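Local coordinates for DNA repair and telomere maintenance protein nbs1 (Schizosaccharomyces pombe, PDB 3HUF) that serves as the adaptor subunit of the MRN double-strand break repair complex, its N-terminal FHA and tandem BRCT domains, described here, binding phosphorylated proteins such as Ctp1, at residues S159-G164 with D213-S218; F151-Q156 with V163-A168; K172-D177 with D200-F205; I118-P123 with I138-R143. One frame throughout, in Å; residues are numbered along the deposited sequence.

Interaction 1. Residues S159-G164 with D213-S218; sequences SSITVG and DQFPSS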
loop_
_atom_site.group_PDB
_atom_site.type_symbol
_atom_site.label_atom_id
_atom_site.label_comp_id
_atom_site.label_asym_id
_atom_site.label_seq_id
_atom_site.Cartn_x
_atom_site.Cartn_y
_atom_site.Cartn_z
ATOM N N SER A 159 -4.156 24.557 -5.665
ATOM C CA SER A 159 -4.995 24.207 -6.812
ATOM C C SER A 159 -5.837 22.952 -6.565
ATOM O O SER A 159 -5.686 22.281 -5.535
ATOM C CB SER A 159 -4.139 24.028 -8.077
ATOM O OG SER A 159 -3.250 22.926 -7.952
ATOM N N SER A 160 -6.710 22.642 -7.525
ATOM C CA SER A 160 -7.598 21.489 -7.444
ATOM C C SER A 160 -6.825 20.182 -7.330
ATOM O O SER A 160 -5.746 20.041 -7.921
ATOM C CB SER A 160 -8.475 21.415 -8.694
ATOM O OG SER A 160 -9.338 22.530 -8.786
ATOM N N ILE A 161 -7.385 19.221 -6.595
ATOM C CA ILE A 161 -6.805 17.860 -6.554
ATOM C C ILE A 161 -7.202 17.070 -7.814
ATOM O O ILE A 161 -8.205 17.378 -8.462
ATOM C CB ILE A 161 -7.197 17.051 -5.273
ATOM C CG1 ILE A 161 -8.719 16.842 -5.177
ATOM C CG2 ILE A 161 -6.584 17.694 -4.011
ATOM C CD1 ILE A 161 -9.142 15.823 -4.122
ATOM N N THR A 162 -6.407 16.069 -8.157
ATOM C CA THR A 162 -6.644 15.271 -9.354
ATOM C C THR A 162 -7.666 14.168 -9.098
ATOM O O THR A 162 -7.946 13.829 -7.949
ATOM C CB THR A 162 -5.346 14.586 -9.812
ATOM O OG1 THR A 162 -4.877 13.725 -8.768
ATOM C CG2 THR A 162 -4.269 15.618 -10.165
ATOM N N VAL A 163 -8.204 13.610 -10.187
ATOM C CA VAL A 163 -9.111 12.454 -10.137
ATOM C C VAL A 163 -8.484 11.249 -9.421
ATOM O O VAL A 163 -9.176 10.503 -8.727
ATOM C CB VAL A 163 -9.550 12.015 -11.552
ATOM C CG1 VAL A 163 -10.703 11.030 -11.469
ATOM C CG2 VAL A 163 -9.981 13.211 -12.355
ATOM N N GLY A 164 -7.172 11.070 -9.584
ATOM C CA GLY A 164 -6.461 9.986 -8.908
ATOM C C GLY A 164 -6.569 10.141 -7.405
ATOM O O GLY A 164 -6.758 9.157 -6.667
ATOM N N ASP A 213 -10.199 22.568 1.539
ATOM C CA ASP A 213 -11.432 22.671 0.743
ATOM C C ASP A 213 -11.494 21.754 -0.494
ATOM O O ASP A 213 -12.365 21.907 -1.356
ATOM C CB ASP A 213 -11.746 24.135 0.369
ATOM C CG ASP A 213 -10.860 24.685 -0.767
ATOM O OD1 ASP A 213 -9.883 24.034 -1.208
ATOM O OD2 ASP A 213 -11.152 25.815 -1.217
ATOM N N GLN A 214 -10.563 20.820 -0.587
ATOM C CA GLN A 214 -10.579 19.857 -1.665
ATOM C C GLN A 214 -11.065 18.506 -1.132
ATOM O O GLN A 214 -11.300 17.575 -1.900
ATOM C CB GLN A 214 -9.180 19.735 -2.290
ATOM C CG GLN A 214 -8.700 21.006 -3.010
ATOM C CD GLN A 214 -9.543 21.334 -4.241
ATOM O OE1 GLN A 214 -9.679 20.511 -5.148
ATOM N NE2 GLN A 214 -10.115 22.540 -4.269
ATOM N N PHE A 215 -11.218 18.423 0.191
ATOM C CA PHE A 215 -11.674 17.201 0.856
ATOM C C PHE A 215 -12.839 17.494 1.785
ATOM O O PHE A 215 -12.895 18.571 2.380
ATOM C CB PHE A 215 -10.553 16.594 1.694
ATOM C CG PHE A 215 -9.424 16.035 0.889
ATOM C CD1 PHE A 215 -8.293 16.803 0.631
ATOM C CD2 PHE A 215 -9.488 14.728 0.397
ATOM C CE1 PHE A 215 -7.253 16.287 -0.108
ATOM C CE2 PHE A 215 -8.468 14.199 -0.346
ATOM C CZ PHE A 215 -7.341 14.959 -0.603
ATOM N N PRO A 216 -13.774 16.532 1.923
ATOM C CA PRO A 216 -14.711 16.624 3.040
ATOM C C PRO A 216 -14.093 15.943 4.264
ATOM O O PRO A 216 -12.905 15.612 4.239
ATOM C CB PRO A 216 -15.938 15.866 2.531
ATOM C CG PRO A 216 -15.385 14.846 1.588
ATOM C CD PRO A 216 -14.043 15.352 1.076
ATOM N N SER A 217 -14.884 15.745 5.318
ATOM C CA SER A 217 -14.380 15.155 6.567
ATOM C C SER A 217 -13.855 13.716 6.431
ATOM O O SER A 217 -12.822 13.358 7.015
ATOM C CB SER A 217 -15.457 15.229 7.657
ATOM O OG SER A 217 -15.613 16.560 8.141
ATOM N N SER A 218 -14.557 12.903 5.646
ATOM C CA SER A 218 -14.292 11.474 5.594
ATOM C C SER A 218 -14.708 10.894 4.246
ATOM O O SER A 218 -15.529 11.486 3.543
ATOM C CB SER A 218 -15.077 10.771 6.708
ATOM O OG SER A 218 -16.461 10.761 6.407
#
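The phenyl ring of F215 receives the I161 methyl CD1 over one face, 4.0 Å above its plane and displaced toward the rim, where CZ is the closest ring atom. F169 meets the same ring with its plane turned by about 55°. The contact lies between the two BRCT folds: the loop leading into helix 163-170 of the first meets the connecting loop between helices 198-209 and 219-222. I161 CG2 packs 3.7 Å from Q214 CB, and the I161 and Q214 side chains run alongside one another in opposing senses. The second flat group, the Q214 amide, offers OE1 to I161 N at 3.0 Å; the donor stands above the carbonyl plane. A weak bond of 3.4 Å from Q214 NE2 to D213 OD1 may help set the rotation of the amide. An alanine in place of Q214 would probably leave I161 N without this acceptor and open a gap beside I161 CG2 where CG had packed. The backbone Q214 O bonds to W298 NE1 of helix 294-302, linking the loop to the second BRCT domain. Beside the main bond, S160 CA comes within 3.2 Å of Q214 OE1.

Interaction 2. Residues F151-Q156 with V163-A168; sequences FVMNRQ and VGTMYA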
loop_
_atom_site.group_PDB
_atom_site.type_symbol
_atom_site.label_atom_id
_atom_site.label_comp_id
_atom_site.label_asym_id
_atom_site.label_seq_id
_atom_site.Cartn_x
_atom_site.Cartn_y
_atom_site.Cartn_z
ATOM N N PHE A 151 -1.327 6.496 -1.371
ATOM C CA PHE A 151 -1.365 7.274 -2.591
ATOM C C PHE A 151 -0.691 8.599 -2.341
ATOM O O PHE A 151 -1.094 9.316 -1.437
ATOM C CB PHE A 151 -2.818 7.516 -3.030
ATOM C CG PHE A 151 -2.941 8.338 -4.292
ATOM C CD1 PHE A 151 -2.946 7.726 -5.528
ATOM C CD2 PHE A 151 -3.036 9.739 -4.232
ATOM C CE1 PHE A 151 -3.052 8.479 -6.696
ATOM C CE2 PHE A 151 -3.143 10.499 -5.392
ATOM C CZ PHE A 151 -3.158 9.871 -6.625
ATOM N N VAL A 152 0.324 8.918 -3.149
ATOM C CA VAL A 152 1.038 10.184 -3.022
ATOM C C VAL A 152 0.445 11.232 -3.930
ATOM O O VAL A 152 0.633 11.160 -5.141
ATOM C CB VAL A 152 2.526 10.063 -3.424
ATOM C CG1 VAL A 152 3.272 11.366 -3.079
ATOM C CG2 VAL A 152 3.166 8.849 -2.748
ATOM N N MET A 153 -0.249 12.210 -3.358
ATOM C CA MET A 153 -0.781 13.322 -4.153
ATOM C C MET A 153 0.334 14.298 -4.448
ATOM O O MET A 153 1.273 14.410 -3.648
ATOM C CB MET A 153 -1.902 14.041 -3.405
ATOM C CG MET A 153 -1.576 14.338 -1.971
ATOM S SD MET A 153 -2.586 15.594 -1.159
ATOM C CE MET A 153 -4.202 15.250 -1.727
ATOM N N ASN A 154 0.238 15.005 -5.577
ATOM C CA ASN A 154 1.157 16.115 -5.854
ATOM C C ASN A 154 0.981 17.228 -4.827
ATOM O O ASN A 154 -0.080 17.336 -4.193
ATOM C CB ASN A 154 0.978 16.716 -7.267
ATOM C CG ASN A 154 1.028 15.675 -8.369
ATOM O OD1 ASN A 154 1.562 14.565 -8.183
ATOM N ND2 ASN A 154 0.454 16.019 -9.535
ATOM N N ARG A 155 2.035 18.028 -4.662
ATOM C CA ARG A 155 1.976 19.278 -3.907
ATOM C C ARG A 155 0.710 20.027 -4.297
ATOM O O ARG A 155 0.548 20.417 -5.458
ATOM C CB ARG A 155 3.199 20.133 -4.240
ATOM C CG ARG A 155 3.451 21.311 -3.330
ATOM C CD ARG A 155 4.623 22.144 -3.862
ATOM N NE ARG A 155 4.856 23.345 -3.077
ATOM C CZ ARG A 155 5.823 23.460 -2.170
ATOM N NH1 ARG A 155 6.650 22.440 -1.947
ATOM N NH2 ARG A 155 5.968 24.594 -1.486
ATOM N N GLN A 156 -0.194 20.198 -3.333
ATOM C CA GLN A 156 -1.493 20.841 -3.570
ATOM C C GLN A 156 -1.290 22.333 -3.722
ATOM O O GLN A 156 -1.699 23.133 -2.859
ATOM C CB GLN A 156 -2.455 20.563 -2.416
ATOM C CG GLN A 156 -3.921 20.634 -2.799
ATOM C CD GLN A 156 -4.839 20.481 -1.598
ATOM O OE1 GLN A 156 -4.777 19.480 -0.884
ATOM N NE2 GLN A 156 -5.708 21.467 -1.381
ATOM N N VAL A 163 -8.204 13.610 -10.187
ATOM C CA VAL A 163 -9.111 12.454 -10.137
ATOM C C VAL A 163 -8.484 11.249 -9.421
ATOM O O VAL A 163 -9.176 10.503 -8.727
ATOM C CB VAL A 163 -9.550 12.015 -11.552
ATOM C CG1 VAL A 163 -10.703 11.030 -11.469
ATOM C CG2 VAL A 163 -9.981 13.211 -12.355
ATOM N N GLY A 164 -7.172 11.070 -9.584
ATOM C CA GLY A 164 -6.461 9.986 -8.908
ATOM C C GLY A 164 -6.569 10.141 -7.405
ATOM O O GLY A 164 -6.758 9.157 -6.667
ATOM N N THR A 165 -6.476 11.392 -6.953
ATOM C CA THR A 165 -6.591 11.693 -5.532
ATOM C C THR A 165 -8.004 11.445 -5.031
ATOM O O THR A 165 -8.185 10.815 -3.993
ATOM C CB THR A 165 -6.169 13.129 -5.220
ATOM O OG1 THR A 165 -4.862 13.354 -5.754
ATOM C CG2 THR A 165 -6.145 13.349 -3.721
ATOM N N MET A 166 -8.993 11.930 -5.784
ATOM C CA MET A 166 -10.397 11.765 -5.430
ATOM C C MET A 166 -10.747 10.285 -5.295
ATOM O O MET A 166 -11.433 9.875 -4.347
ATOM C CB MET A 166 -11.283 12.371 -6.510
ATOM C CG MET A 166 -11.099 13.856 -6.766
ATOM S SD MET A 166 -11.914 14.331 -8.315
ATOM C CE MET A 166 -11.373 16.052 -8.476
ATOM N N TYR A 167 -10.270 9.502 -6.266
ATOM C CA TYR A 167 -10.476 8.074 -6.309
ATOM C C TYR A 167 -9.836 7.359 -5.128
ATOM O O TYR A 167 -10.492 6.540 -4.486
ATOM C CB TYR A 167 -9.970 7.494 -7.629
ATOM C CG TYR A 167 -10.369 6.050 -7.830
ATOM C CD1 TYR A 167 -11.694 5.632 -7.635
ATOM C CD2 TYR A 167 -9.431 5.097 -8.223
ATOM C CE1 TYR A 167 -12.069 4.311 -7.820
ATOM C CE2 TYR A 167 -9.800 3.774 -8.420
ATOM C CZ TYR A 167 -11.107 3.385 -8.221
ATOM O OH TYR A 167 -11.435 2.062 -8.398
ATOM N N ALA A 168 -8.574 7.697 -4.824
ATOM C CA ALA A 168 -7.887 7.138 -3.671
ATOM C C ALA A 168 -8.636 7.428 -2.375
ATOM O O ALA A 168 -8.816 6.539 -1.541
ATOM C CB ALA A 168 -6.482 7.660 -3.583
#
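F151 and M153 pack against G164, T165 and A168 inside a beta-alpha-beta unit of the first BRCT domain, in which strand 150-152 is followed by helix 163-170 and then strand 174-176. The contact is buried and rests on packing.

The aromatic contacts come first. With CG anti to the backbone N (chi1 179°), the F151 ring reaches out from the strand to the first turn of the helix. Its CZ comes within 3.5 Å of G164 C, and G164 O lies 3.6 Å above the ring plane, offset toward the rim. The absence of a side chain at G164 matters for this fit, because a CB in that position would lie only 3.3 Å from F151 CZ. One turn further on, A168 CB sits 3.7 Å from F151 CG, close to the root of the ring and to F151 CB.

Among the aliphatic and thioether contacts, the M153 chain bends at chi3 (41°), and its CE meets T165 CG2 from an oblique direction. M153 CE lies 3.4 Å from T165 CG2, a tight contact.

Among the polar atoms, G164 O, besides lying over the ring, accepts the helical bond from A168 N at 3.0 Å. T165 OG1 is hydrogen-bonded to OG1 of T162, the N-cap residue of the same helix. From there T165 OG1 also touches the F151 ring, 3.4 Å from CE2.

Interaction 3. Residues K172-D177 with D200-F205; sequences KTVIID and DALECF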
loop_
_atom_site.group_PDB
_atom_site.type_symbol
_atom_site.label_atom_id
_atom_site.label_comp_id
_atom_site.label_asym_id
_atom_site.label_seq_id
_atom_site.Cartn_x
_atom_site.Cartn_y
_atom_site.Cartn_z
ATOM N N LYS A 172 -10.829 4.484 0.178
ATOM C CA LYS A 172 -10.269 4.420 1.537
ATOM C C LYS A 172 -8.768 4.157 1.609
ATOM O O LYS A 172 -8.254 3.620 2.596
ATOM C CB LYS A 172 -11.083 3.483 2.438
ATOM C CG LYS A 172 -12.495 4.016 2.709
ATOM C CD LYS A 172 -13.468 2.907 3.068
ATOM C CE LYS A 172 -14.796 3.493 3.508
ATOM N NZ LYS A 172 -15.685 2.448 4.106
ATOM N N THR A 173 -8.070 4.549 0.548
ATOM C CA THR A 173 -6.623 4.504 0.514
ATOM C C THR A 173 -6.104 5.626 1.416
ATOM O O THR A 173 -6.775 6.640 1.589
ATOM C CB THR A 173 -6.140 4.688 -0.919
ATOM O OG1 THR A 173 -6.783 3.710 -1.737
ATOM C CG2 THR A 173 -4.641 4.512 -1.038
ATOM N N VAL A 174 -4.939 5.414 2.022
ATOM C CA VAL A 174 -4.276 6.424 2.837
ATOM C C VAL A 174 -3.556 7.417 1.913
ATOM O O VAL A 174 -2.725 7.042 1.101
ATOM C CB VAL A 174 -3.271 5.760 3.827
ATOM C CG1 VAL A 174 -2.573 6.813 4.694
ATOM C CG2 VAL A 174 -3.984 4.740 4.708
ATOM N N ILE A 175 -3.891 8.701 2.027
ATOM C CA ILE A 175 -3.296 9.692 1.150
ATOM C C ILE A 175 -2.103 10.330 1.837
ATOM O O ILE A 175 -2.187 10.803 2.957
ATOM C CB ILE A 175 -4.342 10.739 0.685
ATOM C CG1 ILE A 175 -5.420 10.052 -0.176
ATOM C CG2 ILE A 175 -3.659 11.902 -0.069
ATOM C CD1 ILE A 175 -6.590 10.949 -0.457
ATOM N N ILE A 176 -0.960 10.308 1.176
ATOM C CA ILE A 176 0.223 10.874 1.788
ATOM C C ILE A 176 0.787 11.939 0.871
ATOM O O ILE A 176 0.261 12.169 -0.227
ATOM C CB ILE A 176 1.281 9.775 2.066
ATOM C CG1 ILE A 176 1.560 8.969 0.792
ATOM C CG2 ILE A 176 0.816 8.878 3.213
ATOM C CD1 ILE A 176 2.615 7.893 0.960
ATOM N N ASP A 177 1.865 12.569 1.310
ATOM C CA ASP A 177 2.578 13.477 0.448
ATOM C C ASP A 177 4.078 13.383 0.638
ATOM O O ASP A 177 4.575 12.513 1.349
ATOM C CB ASP A 177 2.064 14.923 0.590
ATOM C CG ASP A 177 2.277 15.518 1.980
ATOM O OD1 ASP A 177 1.701 16.589 2.216
ATOM O OD2 ASP A 177 3.012 14.973 2.838
ATOM N N ASP A 200 2.693 6.973 10.925
ATOM C CA ASP A 200 3.075 8.327 10.504
ATOM C C ASP A 200 2.383 8.638 9.199
ATOM O O ASP A 200 2.046 9.785 8.938
ATOM C CB ASP A 200 4.586 8.485 10.307
ATOM C CG ASP A 200 5.344 8.638 11.619
ATOM O OD1 ASP A 200 6.241 7.804 11.885
ATOM O OD2 ASP A 200 5.069 9.573 12.384
ATOM N N ALA A 201 2.165 7.609 8.387
ATOM C CA ALA A 201 1.398 7.787 7.146
ATOM C C ALA A 201 -0.052 8.215 7.413
ATOM O O ALA A 201 -0.591 9.063 6.697
ATOM C CB ALA A 201 1.441 6.524 6.314
ATOM N N LEU A 202 -0.664 7.625 8.443
ATOM C CA LEU A 202 -2.039 7.949 8.824
ATOM C C LEU A 202 -2.105 9.349 9.408
ATOM O O LEU A 202 -3.080 10.061 9.169
ATOM C CB LEU A 202 -2.598 6.937 9.833
ATOM C CG LEU A 202 -2.755 5.494 9.335
ATOM C CD1 LEU A 202 -2.868 4.511 10.491
ATOM C CD2 LEU A 202 -3.951 5.336 8.370
ATOM N N GLU A 203 -1.078 9.742 10.162
ATOM C CA GLU A 203 -1.030 11.089 10.735
ATOM C C GLU A 203 -0.887 12.128 9.638
ATOM O O GLU A 203 -1.510 13.187 9.690
ATOM C CB GLU A 203 0.123 11.236 11.739
ATOM C CG GLU A 203 -0.231 10.837 13.157
ATOM C CD GLU A 203 -1.461 11.572 13.676
ATOM O OE1 GLU A 203 -1.444 12.822 13.755
ATOM O OE2 GLU A 203 -2.456 10.896 14.000
ATOM N N CYS A 204 -0.043 11.813 8.660
ATOM C CA CYS A 204 0.138 12.649 7.485
ATOM C C CYS A 204 -1.208 12.843 6.760
ATOM O O CYS A 204 -1.601 13.969 6.451
ATOM C CB CYS A 204 1.172 12.005 6.548
ATOM S SG CYS A 204 1.448 12.917 4.997
ATOM N N PHE A 205 -1.909 11.739 6.536
ATOM C CA PHE A 205 -3.210 11.721 5.865
ATOM C C PHE A 205 -4.204 12.609 6.605
ATOM O O PHE A 205 -4.768 13.529 6.005
ATOM C CB PHE A 205 -3.709 10.277 5.779
ATOM C CG PHE A 205 -5.031 10.097 5.036
ATOM C CD1 PHE A 205 -5.518 11.062 4.144
ATOM C CD2 PHE A 205 -5.769 8.937 5.218
ATOM C CE1 PHE A 205 -6.732 10.872 3.476
ATOM C CE2 PHE A 205 -6.977 8.744 4.553
ATOM C CZ PHE A 205 -7.453 9.713 3.678
#
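The F205 ring lies flat against backbone: I175 N stands 3.4 Å above the centre of one ring face, and V174 C is over the same face nearer the rim. The aromatic group thus covers the V174–I175 peptide of strand 174-176, while I175 CB touches the ring at CD1, 3.7 Å away. CG is anti to the backbone N (chi1 -177°), which carries the ring from helix 198-209 toward the strand. At the root of the side chain, F205 CA makes a CA-H...O contact of 3.2 Å with I175 O. An alanine at F205 would probably leave this peptide without its aromatic cover and open a gap beside I175 CB.

Aliphatic packing extends the contact. V174 divides its branches, CG1 toward F205 CB at 3.8 Å and CG2 toward L202 CD2 at 3.7 Å, whereas I176 CG2 rests 3.9 Å from A201 CB. At the far end C204 SG approaches D177 OD2, an oxygen whose hydrogen bond goes to S179 OG at the start of helix 178-184.

Helix and strand run at 78° to each other, their axes 6.9 Å apart at closest approach. Strand 174-176 is one of the two edge strands of the four-stranded parallel sheet of the first BRCT domain; the arrangement is that of a helix from the inter-BRCT connection packed across the edge of a parallel BRCT sheet.

Interaction 4. Residues I118-P123 with I138-R143; sequences IQFDNP and IPTGLR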
loop_
_atom_site.group_PDB
_atom_site.type_symbol
_atom_site.label_atom_id
_atom_site.label_comp_id
_atom_site.label_asym_id
_atom_site.label_seq_id
_atom_site.Cartn_x
_atom_site.Cartn_y
_atom_site.Cartn_z
ATOM N N ILE A 118 2.725 1.720 -2.982
ATOM C CA ILE A 118 2.532 3.170 -3.037
ATOM C C ILE A 118 2.275 3.649 -4.467
ATOM O O ILE A 118 3.120 3.482 -5.348
ATOM C CB ILE A 118 3.717 3.937 -2.365
ATOM C CG1 ILE A 118 3.769 3.646 -0.847
ATOM C CG2 ILE A 118 3.587 5.436 -2.608
ATOM C CD1 ILE A 118 4.828 4.430 -0.080
ATOM N N GLN A 119 1.092 4.223 -4.701
ATOM C CA GLN A 119 0.780 4.804 -6.000
ATOM C C GLN A 119 1.162 6.272 -6.014
ATOM O O GLN A 119 0.955 6.962 -5.020
ATOM C CB GLN A 119 -0.707 4.646 -6.339
ATOM C CG GLN A 119 -1.103 5.310 -7.682
ATOM C CD GLN A 119 -2.528 5.031 -8.064
ATOM O OE1 GLN A 119 -3.352 4.741 -7.209
ATOM N NE2 GLN A 119 -2.831 5.105 -9.354
ATOM N N PHE A 120 1.734 6.739 -7.128
ATOM C CA PHE A 120 2.093 8.142 -7.290
ATOM C C PHE A 120 1.168 8.771 -8.302
ATOM O O PHE A 120 0.690 8.099 -9.207
ATOM C CB PHE A 120 3.526 8.293 -7.780
ATOM C CG PHE A 120 4.552 8.109 -6.707
ATOM C CD1 PHE A 120 4.870 6.825 -6.247
ATOM C CD2 PHE A 120 5.209 9.217 -6.164
ATOM C CE1 PHE A 120 5.835 6.637 -5.270
ATOM C CE2 PHE A 120 6.168 9.050 -5.166
ATOM C CZ PHE A 120 6.476 7.752 -4.713
ATOM N N ASP A 121 0.904 10.061 -8.146
ATOM C CA ASP A 121 -0.012 10.728 -9.050
ATOM C C ASP A 121 0.719 11.351 -10.232
ATOM O O ASP A 121 0.102 11.848 -11.152
ATOM C CB ASP A 121 -0.789 11.798 -8.306
ATOM C CG ASP A 121 -2.073 12.173 -9.014
ATOM O OD1 ASP A 121 -2.602 11.359 -9.826
ATOM O OD2 ASP A 121 -2.540 13.284 -8.761
ATOM N N ASN A 122 2.044 11.274 -10.225
ATOM C CA ASN A 122 2.842 12.064 -11.136
ATOM C C ASN A 122 4.066 11.255 -11.531
ATOM O O ASN A 122 4.750 10.718 -10.667
ATOM C CB ASN A 122 3.222 13.356 -10.395
ATOM C CG ASN A 122 4.051 14.302 -11.211
ATOM O OD1 ASN A 122 5.246 14.093 -11.412
ATOM N ND2 ASN A 122 3.436 15.393 -11.638
ATOM N N PRO A 123 4.340 11.156 -12.836
ATOM C CA PRO A 123 5.462 10.369 -13.358
ATOM C C PRO A 123 6.849 10.881 -12.954
ATOM O O PRO A 123 7.766 10.077 -12.769
ATOM C CB PRO A 123 5.290 10.470 -14.877
ATOM C CG PRO A 123 3.911 11.011 -15.099
ATOM C CD PRO A 123 3.570 11.809 -13.910
ATOM N N ILE A 138 9.221 -1.595 -1.004
ATOM C CA ILE A 138 7.910 -1.014 -1.259
ATOM C C ILE A 138 7.692 -0.873 -2.773
ATOM O O ILE A 138 8.325 -0.044 -3.404
ATOM C CB ILE A 138 7.685 0.352 -0.507
ATOM C CG1 ILE A 138 7.835 0.169 1.012
ATOM C CG2 ILE A 138 6.252 0.941 -0.821
ATOM C CD1 ILE A 138 8.064 1.528 1.790
ATOM N N PRO A 139 6.805 -1.708 -3.357
ATOM C CA PRO A 139 6.465 -1.527 -4.777
ATOM C C PRO A 139 5.727 -0.209 -5.000
ATOM O O PRO A 139 5.000 0.274 -4.110
ATOM C CB PRO A 139 5.558 -2.723 -5.098
ATOM C CG PRO A 139 5.766 -3.713 -3.958
ATOM C CD PRO A 139 6.079 -2.848 -2.756
ATOM N N THR A 140 5.942 0.371 -6.179
ATOM C CA THR A 140 5.388 1.670 -6.534
ATOM C C THR A 140 4.895 1.611 -7.972
ATOM O O THR A 140 5.307 0.721 -8.744
ATOM C CB THR A 140 6.457 2.748 -6.465
ATOM O OG1 THR A 140 7.610 2.294 -7.187
ATOM C CG2 THR A 140 6.869 3.033 -5.026
ATOM N N GLY A 141 4.047 2.572 -8.341
ATOM C CA GLY A 141 3.511 2.652 -9.691
ATOM C C GLY A 141 2.659 3.887 -9.881
ATOM O O GLY A 141 2.453 4.664 -8.943
ATOM N N LEU A 142 2.143 4.034 -11.095
ATOM C CA LEU A 142 1.375 5.192 -11.503
ATOM C C LEU A 142 -0.085 4.795 -11.728
ATOM O O LEU A 142 -0.996 5.484 -11.301
ATOM C CB LEU A 142 1.957 5.742 -12.818
ATOM C CG LEU A 142 2.219 7.246 -12.964
ATOM C CD1 LEU A 142 0.960 8.061 -13.294
ATOM C CD2 LEU A 142 2.935 7.820 -11.725
ATOM N N ARG A 143 -0.280 3.653 -12.376
ATOM C CA ARG A 143 -1.613 3.183 -12.779
ATOM C C ARG A 143 -2.370 2.631 -11.588
ATOM O O ARG A 143 -1.786 2.334 -10.542
ATOM C CB ARG A 143 -1.508 2.101 -13.860
ATOM C CG ARG A 143 -0.756 2.533 -15.096
ATOM C CD ARG A 143 -1.527 3.561 -15.852
ATOM N NE ARG A 143 -0.668 4.622 -16.384
ATOM C CZ ARG A 143 -0.870 5.923 -16.185
ATOM N NH1 ARG A 143 -1.908 6.341 -15.464
ATOM N NH2 ARG A 143 -0.038 6.807 -16.715
HETATM O O HOH W 1 -1.469 8.067 -10.902
#
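I118 N donates to P139 O at 2.9 Å, opening a short parallel ladder in which I118 pairs with T140 and Q119 with G141. I118 O is in turn engaged by G141 N over a longer 3.3 Å, and F120 N closes the series on G141 O at 2.8 Å. Past the last bridge the Q119 side chain extends the bonding. With CG anti to the backbone N (chi1 177°) and the chain extended from there, its NE2 reaches L142 O at 2.7 Å; the acceptor lies in the amide plane, though the donor stands above the carbonyl plane of L142. A water donates a second bond to L142 O and another to F120 O, each 2.7 Å from the water oxygen. R143 O is near Q119 NE2 but poorly angled for it, and is bonded instead to Y60 OH of helix 57-62, in the FHA part of the chain. Apolar contacts fill the flanks: I118 CG1 meets I138 CG2, and L142 CD2 lies 4.0 Å from F120 CB. The unit is a beta-alpha-beta crossover, with helix 123-134 covering F120 and T140 through L126, while strand 118-120 is flanked by 140-141 on one side and 150-152 on the other.

Interactions 2, 3 and 4 all rest on the parallel sheet of the first BRCT domain: interaction 4 pairs its first two strands, interaction 2 lays a helix on the third, and interaction 3 covers the last, at the edge. Backbone hydrogen bonds dominate in interaction 4, whereas interactions 2 and 3 hold by aromatic and aliphatic packing. Interaction 2 is the buried one; the others are partly buried, and interaction 1 lies toward the second BRCT domain with a hydrogen bond accepted by a side-chain amide oxygen. Interactions 1 and 2 share helix 163-170, with F215 against M153 and T165, and T162 OG1 of interaction 1 comes very close to D121 of interaction 4, probably a hydrogen bond.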